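Local coordinates for glycosyl hydrolases family 31 family protein (Aspergillus niger, PDB 6DRU), which releases alpha-xylose from the non-reducing terminal glucose of xyloglucan oligosaccharides, as an alpha-xylosidase of glycosyl hydrolase family 31, at residues R11-G15 with F16-L20; V333-A336 with A337-N341; V425-A429 with G430-S434; H443-A446 with I447-F451. One frame throughout, in Å; residues are numbered along the deposited sequence.

Contact 1: R11-G15 with F16-L20; sequences RIQHG and FETIL
Glu17 turns its CG into the crowded position between backbone N and carbonyl carbon (chi1 70°), while the imidazole of His14 swings away from its own N (chi1 179°), and the two side chains run side by side on one face of a tight two-residue beta hairpin. Strands 10-14 and 17-23 are joined by a type II' turn from His14 to Glu17, with Gly15 taking the positive phi that such a turn needs. The histidine donates from ND1 to Glu17 OE2 at 2.8 Å, almost straight and in its ring plane, to the lone pair facing away from OE1. Arg124 forms a salt bridge with the same oxygen, and OE1 bonds to Tyr126 OH, so the buried carboxylate is held at both oxygens and probably stays charged. On its far side the imidazole reaches a second subunit, whose Ser417 OG bonds His14 NE2.

Farther from the turn, Ile12 and Ile19 form a hydrogen-bonded antiparallel pair: Ile12 N gives to Ile19 O at 2.8 Å, and Ile19 N returns to Ile12 O at 3.0 Å. On the same face Ile12 CB lies 4.4 Å from Ile19 CB. The other face carries Arg11, Gln13, Thr18 and Leu20. Methyl CG2 of Thr18 sits over the Arg11 guanidinium toward its rim, 3.7 Å from NE of Arg11. Gln13, bent at chi2, folds its amide back toward the turn; its OE1 accepts from Thr18 OG1 at 3.0 Å, and its NE2 donates to Gly15 O at 2.7 Å, with that oxygen lying in the Gln13 amide plane.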
ATOM      1  N   ARG A  11      29.569  12.973   8.809  1.00 62.04           N
ATOM      2  CA  ARG A  11      28.342  12.952   8.026  1.00 59.01           C
ATOM      3  C   ARG A  11      28.692  12.580   6.593  1.00 60.66           C
ATOM      4  O   ARG A  11      29.401  13.327   5.910  1.00 65.24           O
ATOM      5  CB  ARG A  11      27.628  14.303   8.077  1.00 50.55           C
ATOM      6  CG  ARG A  11      26.535  14.443   7.033  1.00 61.52           C
ATOM      7  CD  ARG A  11      25.970  15.850   6.977  1.00 61.32           C
ATOM      8  NE  ARG A  11      24.810  15.922   6.093  1.00 80.96           N
ATOM      9  CZ  ARG A  11      23.571  16.179   6.500  1.00 90.05           C
ATOM     10  NH1 ARG A  11      23.323  16.405   7.784  1.00 74.22           N
ATOM     11  NH2 ARG A  11      22.578  16.220   5.621  1.00 86.09           N
ATOM     12  N   ILE A  12      28.189  11.435   6.144  1.00 60.26           N
ATOM     13  CA  ILE A  12      28.497  10.897   4.825  1.00 57.67           C
ATOM     14  C   ILE A  12      27.298  11.118   3.917  1.00 61.43           C
ATOM     15  O   ILE A  12      26.158  10.819   4.295  1.00 59.02           O
ATOM     16  CB  ILE A  12      28.856   9.402   4.901  1.00 47.30           C
ATOM     17  CG1 ILE A  12      30.042   9.183   5.839  1.00 44.66           C
ATOM     18  CG2 ILE A  12      29.163   8.856   3.516  1.00 48.41           C
ATOM     19  CD1 ILE A  12      30.359   7.727   6.081  1.00 43.53           C
ATOM     20  N   GLN A  13      27.549  11.647   2.723  1.00 62.53           N
ATOM     21  CA  GLN A  13      26.522  11.802   1.697  1.00 60.57           C
ATOM     22  C   GLN A  13      26.756  10.718   0.650  1.00 66.84           C
ATOM     23  O   GLN A  13      27.582  10.877  -0.251  1.00 69.03           O
ATOM     24  CB  GLN A  13      26.566  13.199   1.087  1.00 65.41           C
ATOM     25  CG  GLN A  13      25.374  13.525   0.204  1.00 57.28           C
ATOM     26  CD  GLN A  13      24.062  13.482   0.963  1.00 62.25           C
ATOM     27  OE1 GLN A  13      23.929  14.084   2.030  1.00 60.82           O
ATOM     28  NE2 GLN A  13      23.087  12.763   0.420  1.00 56.77           N
ATOM     29  N   HIS A  14      26.024   9.616   0.771  1.00 55.33           N
ATOM     30  CA  HIS A  14      26.178   8.454  -0.100  1.00 53.76           C
ATOM     31  C   HIS A  14      24.960   8.399  -1.017  1.00 64.54           C
ATOM     32  O   HIS A  14      23.964   7.744  -0.711  1.00 70.23           O
ATOM     33  CB  HIS A  14      26.320   7.180   0.725  1.00 51.23           C
ATOM     34  CG  HIS A  14      26.468   5.940  -0.098  1.00 60.92           C
ATOM     35  ND1 HIS A  14      25.722   4.804   0.130  1.00 62.99           N
ATOM     36  CD2 HIS A  14      27.281   5.653  -1.144  1.00 59.20           C
ATOM     37  CE1 HIS A  14      26.066   3.872  -0.740  1.00 66.09           C
ATOM     38  NE2 HIS A  14      27.011   4.361  -1.525  1.00 55.06           N
ATOM     39  N   GLY A  15      25.053   9.079  -2.154  1.00 59.03           N
ATOM     40  CA  GLY A  15      23.883   9.206  -3.007  1.00 58.55           C
ATOM     41  C   GLY A  15      22.806   9.996  -2.288  1.00 61.99           C
ATOM     42  O   GLY A  15      23.061  11.065  -1.721  1.00 58.26           O
ATOM     43  N   PHE A  16      21.583   9.465  -2.291  1.00 55.77           N
ATOM     44  CA  PHE A  16      20.475  10.148  -1.636  1.00 56.96           C
ATOM     45  C   PHE A  16      20.380   9.855  -0.145  1.00 62.40           C
ATOM     46  O   PHE A  16      19.565  10.486   0.536  1.00 62.36           O
ATOM     47  CB  PHE A  16      19.150   9.784  -2.315  1.00 52.95           C
ATOM     48  CG  PHE A  16      18.880   8.307  -2.384  1.00 53.41           C
ATOM     49  CD1 PHE A  16      18.366   7.627  -1.293  1.00 56.91           C
ATOM     50  CD2 PHE A  16      19.118   7.602  -3.552  1.00 52.98           C
ATOM     51  CE1 PHE A  16      18.112   6.273  -1.362  1.00 54.46           C
ATOM     52  CE2 PHE A  16      18.864   6.248  -3.625  1.00 51.38           C
ATOM     53  CZ  PHE A  16      18.360   5.584  -2.529  1.00 49.03           C
ATOM     54  N   GLU A  17      21.174   8.928   0.383  1.00 54.49           N
ATOM     55  CA  GLU A  17      21.119   8.587   1.797  1.00 62.32           C
ATOM     56  C   GLU A  17      22.234   9.295   2.556  1.00 61.35           C
ATOM     57  O   GLU A  17      23.359   9.422   2.063  1.00 51.47           O
ATOM     58  CB  GLU A  17      21.208   7.071   2.011  1.00 59.96           C
ATOM     59  CG  GLU A  17      22.561   6.447   1.718  1.00 64.54           C
ATOM     60  CD  GLU A  17      22.733   5.084   2.366  1.00 73.22           C
ATOM     61  OE1 GLU A  17      22.039   4.804   3.367  1.00 60.40           O
ATOM     62  OE2 GLU A  17      23.563   4.293   1.870  1.00 68.42           O
ATOM     63  N   THR A  18      21.903   9.778   3.750  1.00 59.66           N
ATOM     64  CA  THR A  18      22.847  10.458   4.627  1.00 64.70           C
ATOM     65  C   THR A  18      23.088   9.597   5.859  1.00 62.07           C
ATOM     66  O   THR A  18      22.131   9.132   6.486  1.00 63.44           O
ATOM     67  CB  THR A  18      22.318  11.833   5.040  1.00 58.27           C
ATOM     68  OG1 THR A  18      22.022  12.604   3.869  1.00 69.55           O
ATOM     69  CG2 THR A  18      23.349  12.572   5.877  1.00 64.30           C
ATOM     70  N   ILE A  19      24.356   9.393   6.207  1.00 57.97           N
ATOM     71  CA  ILE A  19      24.739   8.606   7.375  1.00 61.18           C
ATOM     72  C   ILE A  19      25.517   9.510   8.319  1.00 60.73           C
ATOM     73  O   ILE A  19      26.546  10.081   7.936  1.00 66.41           O
ATOM     74  CB  ILE A  19      25.572   7.369   7.001  1.00 49.78           C
ATOM     75  CG1 ILE A  19      24.835   6.491   5.985  1.00 51.10           C
ATOM     76  CG2 ILE A  19      25.908   6.567   8.247  1.00 48.76           C
ATOM     77  CD1 ILE A  19      25.249   6.734   4.550  1.00 55.64           C
ATOM     78  N   LEU A  20      25.028   9.639   9.552  1.00 48.20           N
ATOM     79  CA  LEU A  20      25.650  10.476  10.572  1.00 52.30           C
ATOM     80  C   LEU A  20      26.156   9.578  11.694  1.00 57.56           C
ATOM     81  O   LEU A  20      25.360   9.024  12.460  1.00 59.10           O
ATOM     82  CB  LEU A  20      24.663  11.515  11.099  1.00 49.80           C
ATOM     83  CG  LEU A  20      25.139  12.378  12.268  1.00 51.81           C
ATOM     84  CD1 LEU A  20      26.330  13.225  11.855  1.00 52.31           C
ATOM     85  CD2 LEU A  20      24.008  13.254  12.788  1.00 46.72           C
TER

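Contact 2: V333-A336 with A337-N341; sequences VNYA and ALQAN
This is a local, one-turn contact along the short helix 335-340, which follows strand 319-328 in the TIM-barrel domain and lies at a face where other subunits pack. Asn334 stands just before the helix, and its carbonyl O starts the ladder by accepting from Leu338 N at 2.9 Å, nearly in line with the C=O bond. The next two rungs, Gln339 N to Tyr335 O and Ala340 N to Ala336 O, repeat the i to i+4 pattern.

Two side-chain pairs follow the same spacing. On the buried side Leu338 lays its branch back along the helix, so that CD1 rests 3.8 Å from Asn334 CB; Phe375 of helix 370-385 packs against both residues, and Asn334 ND2 bonds to Gly293 O. Tyr335 and Gln339 extend side by side from another part of the helix. Each has CG pointing away from its backbone N (chi1 172° and -167°), and a bend at chi2 of Gln339 brings NE2 to the phenol end, where it lies 2.9 Å from Tyr335 OH. The amide and ring planes are almost perpendicular, and this hydrogen bond is weak.

At the helix end Asn341 folds its side chain back: ND2 donates to Ala337 O at 2.9 Å, and the backbone N of Asn341 reaches the same oxygen from the opposite face of its plane. Of the partners of Tyr335 OH, the stronger is Gln411 NE2 of the fourth subunit, which suggests that the subunit interface probably does more than Gln339, a bent and weak donor, to orient the phenol.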
ATOM      1  N   VAL A 333     -18.140   4.789  32.219  1.00 55.27           N
ATOM      2  CA  VAL A 333     -18.497   6.169  32.517  1.00 51.19           C
ATOM      3  C   VAL A 333     -17.538   7.153  31.863  1.00 58.31           C
ATOM      4  O   VAL A 333     -17.878   8.330  31.698  1.00 75.30           O
ATOM      5  CB  VAL A 333     -18.549   6.391  34.041  1.00 42.04           C
ATOM      6  CG1 VAL A 333     -19.413   5.330  34.695  1.00 52.71           C
ATOM      7  CG2 VAL A 333     -17.144   6.381  34.630  1.00 50.73           C
ATOM      8  N   ASN A 334     -16.347   6.701  31.478  1.00 45.36           N
ATOM      9  CA  ASN A 334     -15.361   7.547  30.824  1.00 62.07           C
ATOM     10  C   ASN A 334     -15.361   7.400  29.308  1.00 61.03           C
ATOM     11  O   ASN A 334     -14.571   8.073  28.639  1.00 62.46           O
ATOM     12  CB  ASN A 334     -13.961   7.241  31.368  1.00 58.31           C
ATOM     13  CG  ASN A 334     -13.858   7.447  32.867  1.00 59.44           C
ATOM     14  OD1 ASN A 334     -14.413   8.398  33.416  1.00 58.41           O
ATOM     15  ND2 ASN A 334     -13.143   6.552  33.537  1.00 62.30           N
ATOM     16  N   TYR A 335     -16.225   6.546  28.752  1.00 52.62           N
ATOM     17  CA  TYR A 335     -16.163   6.259  27.321  1.00 61.32           C
ATOM     18  C   TYR A 335     -16.412   7.504  26.480  1.00 68.98           C
ATOM     19  O   TYR A 335     -15.702   7.748  25.497  1.00 73.08           O
ATOM     20  CB  TYR A 335     -17.162   5.166  26.952  1.00 58.57           C
ATOM     21  CG  TYR A 335     -17.277   4.954  25.459  1.00 59.05           C
ATOM     22  CD1 TYR A 335     -16.190   4.509  24.718  1.00 62.18           C
ATOM     23  CD2 TYR A 335     -18.466   5.206  24.789  1.00 63.42           C
ATOM     24  CE1 TYR A 335     -16.286   4.317  23.352  1.00 62.35           C
ATOM     25  CE2 TYR A 335     -18.572   5.016  23.422  1.00 51.91           C
ATOM     26  CZ  TYR A 335     -17.479   4.571  22.710  1.00 61.67           C
ATOM     27  OH  TYR A 335     -17.576   4.379  21.350  1.00 55.61           O
ATOM     28  N   ALA A 336     -17.419   8.303  26.843  1.00 64.93           N
ATOM     29  CA  ALA A 336     -17.735   9.487  26.050  1.00 49.75           C
ATOM     30  C   ALA A 336     -16.597  10.500  26.083  1.00 52.18           C
ATOM     31  O   ALA A 336     -16.229  11.064  25.046  1.00 53.35           O
ATOM     32  CB  ALA A 336     -19.034  10.119  26.550  1.00 47.16           C
ATOM     33  N   ALA A 337     -16.023  10.740  27.264  1.00 54.80           N
ATOM     34  CA  ALA A 337     -14.931  11.702  27.373  1.00 51.96           C
ATOM     35  C   ALA A 337     -13.682  11.208  26.655  1.00 59.93           C
ATOM     36  O   ALA A 337     -13.003  11.986  25.973  1.00 58.66           O
ATOM     37  CB  ALA A 337     -14.629  11.988  28.843  1.00 56.76           C
ATOM     38  N   LEU A 338     -13.358   9.921  26.803  1.00 61.78           N
ATOM     39  CA  LEU A 338     -12.192   9.365  26.122  1.00 60.09           C
ATOM     40  C   LEU A 338     -12.358   9.430  24.612  1.00 59.64           C
ATOM     41  O   LEU A 338     -11.390   9.672  23.880  1.00 60.65           O
ATOM     42  CB  LEU A 338     -11.968   7.921  26.567  1.00 59.35           C
ATOM     43  CG  LEU A 338     -11.469   7.711  27.994  1.00 55.67           C
ATOM     44  CD1 LEU A 338     -11.759   6.292  28.449  1.00 46.90           C
ATOM     45  CD2 LEU A 338      -9.982   8.002  28.061  1.00 49.00           C
ATOM     46  N   GLN A 339     -13.581   9.213  24.127  1.00 67.82           N
ATOM     47  CA  GLN A 339     -13.833   9.253  22.692  1.00 60.28           C
ATOM     48  C   GLN A 339     -13.763  10.679  22.157  1.00 55.40           C
ATOM     49  O   GLN A 339     -13.198  10.919  21.084  1.00 59.74           O
ATOM     50  CB  GLN A 339     -15.196   8.633  22.390  1.00 45.60           C
ATOM     51  CG  GLN A 339     -15.434   8.339  20.927  1.00 62.62           C
ATOM     52  CD  GLN A 339     -14.668   7.125  20.455  1.00 58.05           C
ATOM     53  OE1 GLN A 339     -13.634   7.245  19.800  1.00 77.76           O
ATOM     54  NE2 GLN A 339     -15.175   5.943  20.787  1.00 53.25           N
ATOM     55  N   ALA A 340     -14.319  11.640  22.901  1.00 55.69           N
ATOM     56  CA  ALA A 340     -14.431  13.004  22.395  1.00 57.47           C
ATOM     57  C   ALA A 340     -13.079  13.703  22.354  1.00 56.44           C
ATOM     58  O   ALA A 340     -12.800  14.471  21.427  1.00 65.15           O
ATOM     59  CB  ALA A 340     -15.419  13.798  23.248  1.00 57.52           C
ATOM     60  N   ASN A 341     -12.233  13.461  23.350  1.00 51.57           N
ATOM     61  CA  ASN A 341     -10.929  14.106  23.434  1.00 59.79           C
ATOM     62  C   ASN A 341      -9.839  13.342  22.690  1.00 58.40           C
ATOM     63  O   ASN A 341      -8.660  13.694  22.814  1.00 51.54           O
ATOM     64  CB  ASN A 341     -10.538  14.300  24.899  1.00 56.39           C
ATOM     65  CG  ASN A 341     -11.415  15.318  25.599  1.00 58.40           C
ATOM     66  OD1 ASN A 341     -11.135  16.517  25.575  1.00 62.90           O
ATOM     67  ND2 ASN A 341     -12.491  14.846  26.217  1.00 46.97           N
TER

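Contact 3: V425-A429 with G430-S434; sequences VNYAA and GTQLS
Gly430 O accepts from two donors: Tyr427 N at 2.7 Å, nearly in line with the C=O bond, and Arg37 NH2 of the third subunit. Ala428 and Ala429 make the turn after the weakly bonded strand 425-426, and Gly430, extended at a positive phi of 149°, leads the chain on toward helix 432-435. A second backbone bond, Gln432 N to Val425 O at 3.0 Å, closes the bend beside the bridge between Asn426 and Thr431.

Tyr427 and Gln432 then run side by side. With chi2 of Gln432 bent at 69°, its OE1 meets the edge of the phenol in the ring plane and accepts from Tyr427 OH at 2.9 Å; the ring and amide planes stand 60° apart. Gly400 N also bonds to the hydroxyl, and Glu196 takes the amide NE2, so both polar groups have further ties. One face of the ring carries Val425 CG2, offset toward the rim.

Thr431 OG1, bonded to Pro131 O of the third subunit, also receives Ser434 N weakly at 3.4 Å, while Thr431 N donates to Ser434 OG at 2.8 Å. This reciprocal pair is a capping box, with Thr431 as N-cap of helix 432-435.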
ATOM      1  N   VAL A 425      -3.039  -0.363  14.405  1.00 49.97           N
ATOM      2  CA  VAL A 425      -3.930   0.669  14.923  1.00 51.35           C
ATOM      3  C   VAL A 425      -3.316   2.052  14.751  1.00 56.31           C
ATOM      4  O   VAL A 425      -2.121   2.186  14.460  1.00 58.22           O
ATOM      5  CB  VAL A 425      -4.274   0.406  16.401  1.00 57.68           C
ATOM      6  CG1 VAL A 425      -4.843  -0.990  16.571  1.00 51.92           C
ATOM      7  CG2 VAL A 425      -3.043   0.590  17.269  1.00 47.59           C
ATOM      8  N   ASN A 426      -4.132   3.087  14.938  1.00 64.67           N
ATOM      9  CA  ASN A 426      -3.675   4.470  14.926  1.00 52.91           C
ATOM     10  C   ASN A 426      -3.355   4.924  16.345  1.00 55.41           C
ATOM     11  O   ASN A 426      -4.188   4.791  17.246  1.00 51.43           O
ATOM     12  CB  ASN A 426      -4.738   5.390  14.323  1.00 54.81           C
ATOM     13  CG  ASN A 426      -4.643   5.492  12.815  1.00 54.85           C
ATOM     14  OD1 ASN A 426      -3.562   5.367  12.242  1.00 59.74           O
ATOM     15  ND2 ASN A 426      -5.775   5.738  12.164  1.00 56.34           N
ATOM     16  N   TYR A 427      -2.151   5.456  16.535  1.00 52.69           N
ATOM     17  CA  TYR A 427      -1.756   6.109  17.775  1.00 53.74           C
ATOM     18  C   TYR A 427      -1.503   7.587  17.508  1.00 54.18           C
ATOM     19  O   TYR A 427      -1.490   8.046  16.363  1.00 59.88           O
ATOM     20  CB  TYR A 427      -0.496   5.475  18.376  1.00 54.51           C
ATOM     21  CG  TYR A 427      -0.664   4.061  18.876  1.00 50.82           C
ATOM     22  CD1 TYR A 427      -1.587   3.755  19.868  1.00 54.15           C
ATOM     23  CD2 TYR A 427       0.120   3.031  18.371  1.00 53.58           C
ATOM     24  CE1 TYR A 427      -1.735   2.461  20.332  1.00 64.67           C
ATOM     25  CE2 TYR A 427      -0.018   1.737  18.826  1.00 60.57           C
ATOM     26  CZ  TYR A 427      -0.944   1.456  19.808  1.00 71.18           C
ATOM     27  OH  TYR A 427      -1.084   0.164  20.264  1.00 61.68           O
ATOM     28  N   ALA A 428      -1.295   8.337  18.592  1.00 56.65           N
ATOM     29  CA  ALA A 428      -0.910   9.736  18.461  1.00 45.50           C
ATOM     30  C   ALA A 428       0.541   9.892  18.030  1.00 52.65           C
ATOM     31  O   ALA A 428       0.914  10.955  17.525  1.00 63.28           O
ATOM     32  CB  ALA A 428      -1.145  10.473  19.778  1.00 44.39           C
ATOM     33  N   ALA A 429       1.362   8.862  18.216  1.00 57.14           N
ATOM     34  CA  ALA A 429       2.776   8.910  17.879  1.00 57.77           C
ATOM     35  C   ALA A 429       3.102   8.161  16.595  1.00 54.02           C
ATOM     36  O   ALA A 429       4.268   8.125  16.193  1.00 64.51           O
ATOM     37  CB  ALA A 429       3.612   8.347  19.033  1.00 57.48           C
ATOM     38  N   GLY A 430       2.113   7.568  15.951  1.00 53.56           N
ATOM     39  CA  GLY A 430       2.328   6.794  14.748  1.00 45.42           C
ATOM     40  C   GLY A 430       1.311   5.676  14.670  1.00 52.60           C
ATOM     41  O   GLY A 430       0.255   5.739  15.291  1.00 60.34           O
ATOM     42  N   THR A 431       1.645   4.658  13.890  1.00 50.66           N
ATOM     43  CA  THR A 431       0.828   3.460  13.799  1.00 47.80           C
ATOM     44  C   THR A 431       1.477   2.332  14.590  1.00 53.45           C
ATOM     45  O   THR A 431       2.596   2.454  15.091  1.00 55.51           O
ATOM     46  CB  THR A 431       0.622   3.039  12.340  1.00 53.16           C
ATOM     47  OG1 THR A 431       1.883   2.679  11.761  1.00 60.41           O
ATOM     48  CG2 THR A 431       0.003   4.177  11.543  1.00 53.56           C
ATOM     49  N   GLN A 432       0.742   1.226  14.715  1.00 53.58           N
ATOM     50  CA  GLN A 432       1.285   0.058  15.401  1.00 48.50           C
ATOM     51  C   GLN A 432       2.561  -0.435  14.726  1.00 53.41           C
ATOM     52  O   GLN A 432       3.500  -0.869  15.402  1.00 57.71           O
ATOM     53  CB  GLN A 432       0.236  -1.053  15.452  1.00 54.19           C
ATOM     54  CG  GLN A 432       0.710  -2.328  16.128  1.00 51.19           C
ATOM     55  CD  GLN A 432       0.927  -2.154  17.617  1.00 58.97           C
ATOM     56  OE1 GLN A 432       0.350  -1.264  18.240  1.00 64.89           O
ATOM     57  NE2 GLN A 432       1.762  -3.006  18.197  1.00 66.97           N
ATOM     58  N   LEU A 433       2.616  -0.372  13.394  1.00 54.88           N
ATOM     59  CA  LEU A 433       3.797  -0.852  12.683  1.00 56.18           C
ATOM     60  C   LEU A 433       4.980   0.100  12.817  1.00 59.46           C
ATOM     61  O   LEU A 433       6.133  -0.334  12.712  1.00 64.93           O
ATOM     62  CB  LEU A 433       3.469  -1.077  11.207  1.00 44.02           C
ATOM     63  CG  LEU A 433       2.554  -2.267  10.920  1.00 52.37           C
ATOM     64  CD1 LEU A 433       2.536  -2.598   9.437  1.00 55.54           C
ATOM     65  CD2 LEU A 433       2.986  -3.469  11.739  1.00 39.84           C
ATOM     66  N   SER A 434       4.726   1.389  13.043  1.00 54.30           N
ATOM     67  CA  SER A 434       5.795   2.379  13.063  1.00 54.71           C
ATOM     68  C   SER A 434       6.261   2.761  14.462  1.00 53.37           C
ATOM     69  O   SER A 434       7.395   3.229  14.609  1.00 53.50           O
ATOM     70  CB  SER A 434       5.354   3.650  12.324  1.00 55.85           C
ATOM     71  OG  SER A 434       4.209   4.224  12.931  1.00 62.63           O
TER

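Contact 4: H443-A446 with I447-F451; sequences HQQA and IEEGF
Glu449 N donates to Gln445 O at 2.9 Å and Glu448 N to Gln444 O at 3.0 Å, both close to straight, in the ladder of helix 439-455. The next rung, Gly450 N to Ala446 O, is longer at 3.2 Å, and Ile447 N adds only a weak bond to Gln444 O.

One turn apart, the side chains of Gln445 and Glu449 cross at an angle, with amide and carboxylate planes 43° apart. The polar groups come near each other, NE2 of Gln445 to OE2 of Glu449 at 3.3 Å, yet the angle is too poor for a hydrogen bond; the carboxylate also lies against Gln445 CG, 3.6 Å from OE2 of Glu449. Its firmer partner is Arg373, which forms a salt bridge with OE1. Glu448 leads away from the first turn: it is bent at chi2 (74°), its OE1 bonds to Cys480 N, a residue of the disulfide with Cys463, and its OE2 pairs with Arg452.

Along the buried side Ile447 has CG1 beside its backbone N (chi1 -63°), which sends CD1 back to His443 O. Its other branch, CG2, lies over one face of the Phe451 ring, offset toward the rim. His443, bonded through ND1 to Tyr365 OH, has its side chain about 8 Å from that of active-site Asp395. As in an alpha/beta barrel, the helix lays this side, with His443, Ile447 and Phe451, on strand 391-394, while Arg373 of helix 370-385 packs on Gln445 and Ala446.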
ATOM      1  N   HIS A 443       3.071   3.183  28.711  1.00 69.37           N
ATOM      2  CA  HIS A 443       2.126   2.847  29.770  1.00 55.39           C
ATOM      3  C   HIS A 443       2.811   2.849  31.132  1.00 56.58           C
ATOM      4  O   HIS A 443       2.256   3.363  32.111  1.00 56.99           O
ATOM      5  CB  HIS A 443       1.478   1.492  29.486  1.00 48.69           C
ATOM      6  CG  HIS A 443       0.241   1.233  30.288  1.00 48.55           C
ATOM      7  ND1 HIS A 443      -0.753   2.173  30.449  1.00 49.37           N
ATOM      8  CD2 HIS A 443      -0.168   0.136  30.969  1.00 53.24           C
ATOM      9  CE1 HIS A 443      -1.719   1.669  31.195  1.00 48.83           C
ATOM     10  NE2 HIS A 443      -1.391   0.433  31.520  1.00 48.87           N
ATOM     11  N   GLN A 444       4.014   2.270  31.218  1.00 55.26           N
ATOM     12  CA  GLN A 444       4.816   2.413  32.429  1.00 62.39           C
ATOM     13  C   GLN A 444       5.072   3.881  32.735  1.00 63.34           C
ATOM     14  O   GLN A 444       4.989   4.310  33.893  1.00 61.85           O
ATOM     15  CB  GLN A 444       6.146   1.672  32.279  1.00 53.90           C
ATOM     16  CG  GLN A 444       6.032   0.184  32.021  1.00 59.14           C
ATOM     17  CD  GLN A 444       7.389  -0.479  31.888  1.00 54.60           C
ATOM     18  OE1 GLN A 444       8.020  -0.427  30.833  1.00 57.78           O
ATOM     19  NE2 GLN A 444       7.852  -1.099  32.966  1.00 64.00           N
ATOM     20  N   GLN A 445       5.386   4.664  31.700  1.00 60.92           N
ATOM     21  CA  GLN A 445       5.664   6.085  31.874  1.00 61.48           C
ATOM     22  C   GLN A 445       4.473   6.829  32.462  1.00 62.35           C
ATOM     23  O   GLN A 445       4.655   7.793  33.214  1.00 60.38           O
ATOM     24  CB  GLN A 445       6.070   6.692  30.528  1.00 58.09           C
ATOM     25  CG  GLN A 445       6.299   8.194  30.544  1.00 58.38           C
ATOM     26  CD  GLN A 445       6.449   8.775  29.150  1.00 64.38           C
ATOM     27  OE1 GLN A 445       5.903   8.247  28.181  1.00 67.80           O
ATOM     28  NE2 GLN A 445       7.191   9.871  29.043  1.00 80.31           N
ATOM     29  N   ALA A 446       3.250   6.399  32.140  1.00 60.49           N
ATOM     30  CA  ALA A 446       2.068   7.078  32.659  1.00 56.09           C
ATOM     31  C   ALA A 446       2.024   7.046  34.184  1.00 60.64           C
ATOM     32  O   ALA A 446       1.725   8.062  34.822  1.00 65.75           O
ATOM     33  CB  ALA A 446       0.804   6.451  32.071  1.00 51.24           C
ATOM     34  N   ILE A 447       2.332   5.896  34.788  1.00 55.11           N
ATOM     35  CA  ILE A 447       2.315   5.812  36.247  1.00 63.24           C
ATOM     36  C   ILE A 447       3.592   6.389  36.837  1.00 65.10           C
ATOM     37  O   ILE A 447       3.568   6.968  37.930  1.00 62.17           O
ATOM     38  CB  ILE A 447       2.086   4.364  36.714  1.00 57.53           C
ATOM     39  CG1 ILE A 447       0.726   3.863  36.248  1.00 53.01           C
ATOM     40  CG2 ILE A 447       2.167   4.257  38.220  1.00 60.16           C
ATOM     41  CD1 ILE A 447       0.816   3.029  35.025  1.00 69.25           C
ATOM     42  N   GLU A 448       4.719   6.258  36.133  1.00 63.72           N
ATOM     43  CA  GLU A 448       5.949   6.879  36.607  1.00 59.39           C
ATOM     44  C   GLU A 448       5.770   8.384  36.745  1.00 63.00           C
ATOM     45  O   GLU A 448       6.182   8.979  37.748  1.00 57.70           O
ATOM     46  CB  GLU A 448       7.102   6.558  35.657  1.00 57.47           C
ATOM     47  CG  GLU A 448       8.422   7.212  36.038  1.00 65.43           C
ATOM     48  CD  GLU A 448       9.081   6.555  37.239  1.00 78.64           C
ATOM     49  OE1 GLU A 448       8.643   5.453  37.634  1.00 79.40           O
ATOM     50  OE2 GLU A 448      10.034   7.143  37.791  1.00 76.93           O
ATOM     51  N   GLU A 449       5.140   9.013  35.750  1.00 63.99           N
ATOM     52  CA  GLU A 449       4.855  10.441  35.836  1.00 60.77           C
ATOM     53  C   GLU A 449       3.910  10.741  36.992  1.00 65.22           C
ATOM     54  O   GLU A 449       4.070  11.751  37.688  1.00 71.55           O
ATOM     55  CB  GLU A 449       4.264  10.936  34.515  1.00 62.56           C
ATOM     56  CG  GLU A 449       5.241  10.917  33.348  1.00 76.58           C
ATOM     57  CD  GLU A 449       4.563  11.162  32.009  1.00 86.26           C
ATOM     58  OE1 GLU A 449       3.338  10.933  31.904  1.00 79.07           O
ATOM     59  OE2 GLU A 449       5.261  11.579  31.060  1.00 84.70           O
ATOM     60  N   GLY A 450       2.925   9.869  37.219  1.00 61.57           N
ATOM     61  CA  GLY A 450       2.009  10.078  38.329  1.00 57.21           C
ATOM     62  C   GLY A 450       2.668   9.887  39.680  1.00 65.52           C
ATOM     63  O   GLY A 450       2.450  10.675  40.604  1.00 63.11           O
ATOM     64  N   PHE A 451       3.469   8.828  39.821  1.00 65.95           N
ATOM     65  CA  PHE A 451       4.222   8.617  41.053  1.00 58.39           C
ATOM     66  C   PHE A 451       5.106   9.817  41.364  1.00 65.86           C
ATOM     67  O   PHE A 451       5.038  10.390  42.458  1.00 72.65           O
ATOM     68  CB  PHE A 451       5.070   7.350  40.939  1.00 54.31           C
ATOM     69  CG  PHE A 451       4.308   6.077  41.180  1.00 51.37           C
ATOM     70  CD1 PHE A 451       3.062   6.098  41.782  1.00 61.41           C
ATOM     71  CD2 PHE A 451       4.844   4.855  40.801  1.00 57.67           C
ATOM     72  CE1 PHE A 451       2.364   4.923  42.003  1.00 60.08           C
ATOM     73  CE2 PHE A 451       4.152   3.679  41.019  1.00 61.78           C
ATOM     74  CZ  PHE A 451       2.911   3.713  41.621  1.00 59.00           C
TER

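The four contacts follow one another along the chain; none nests within or crosses another, and each joins adjoining segments. Contact 1 closes a hairpin in the N-terminal sheet, about 46 Å between centres from contact 2, which spans the short helix 335-340 in the TIM-barrel domain. Contact 3 closes the bend into helix 432-435, and contact 4 lies on the next helix, 439-455; their centres are about 20 Å apart. Nearest atoms of contacts 2 and 3 are about 9 Å apart, without touching. Contacts 1, 2 and 3 all meet the third subunit, whereas no other protein chain touches contact 4, the one nearest the chain's centre.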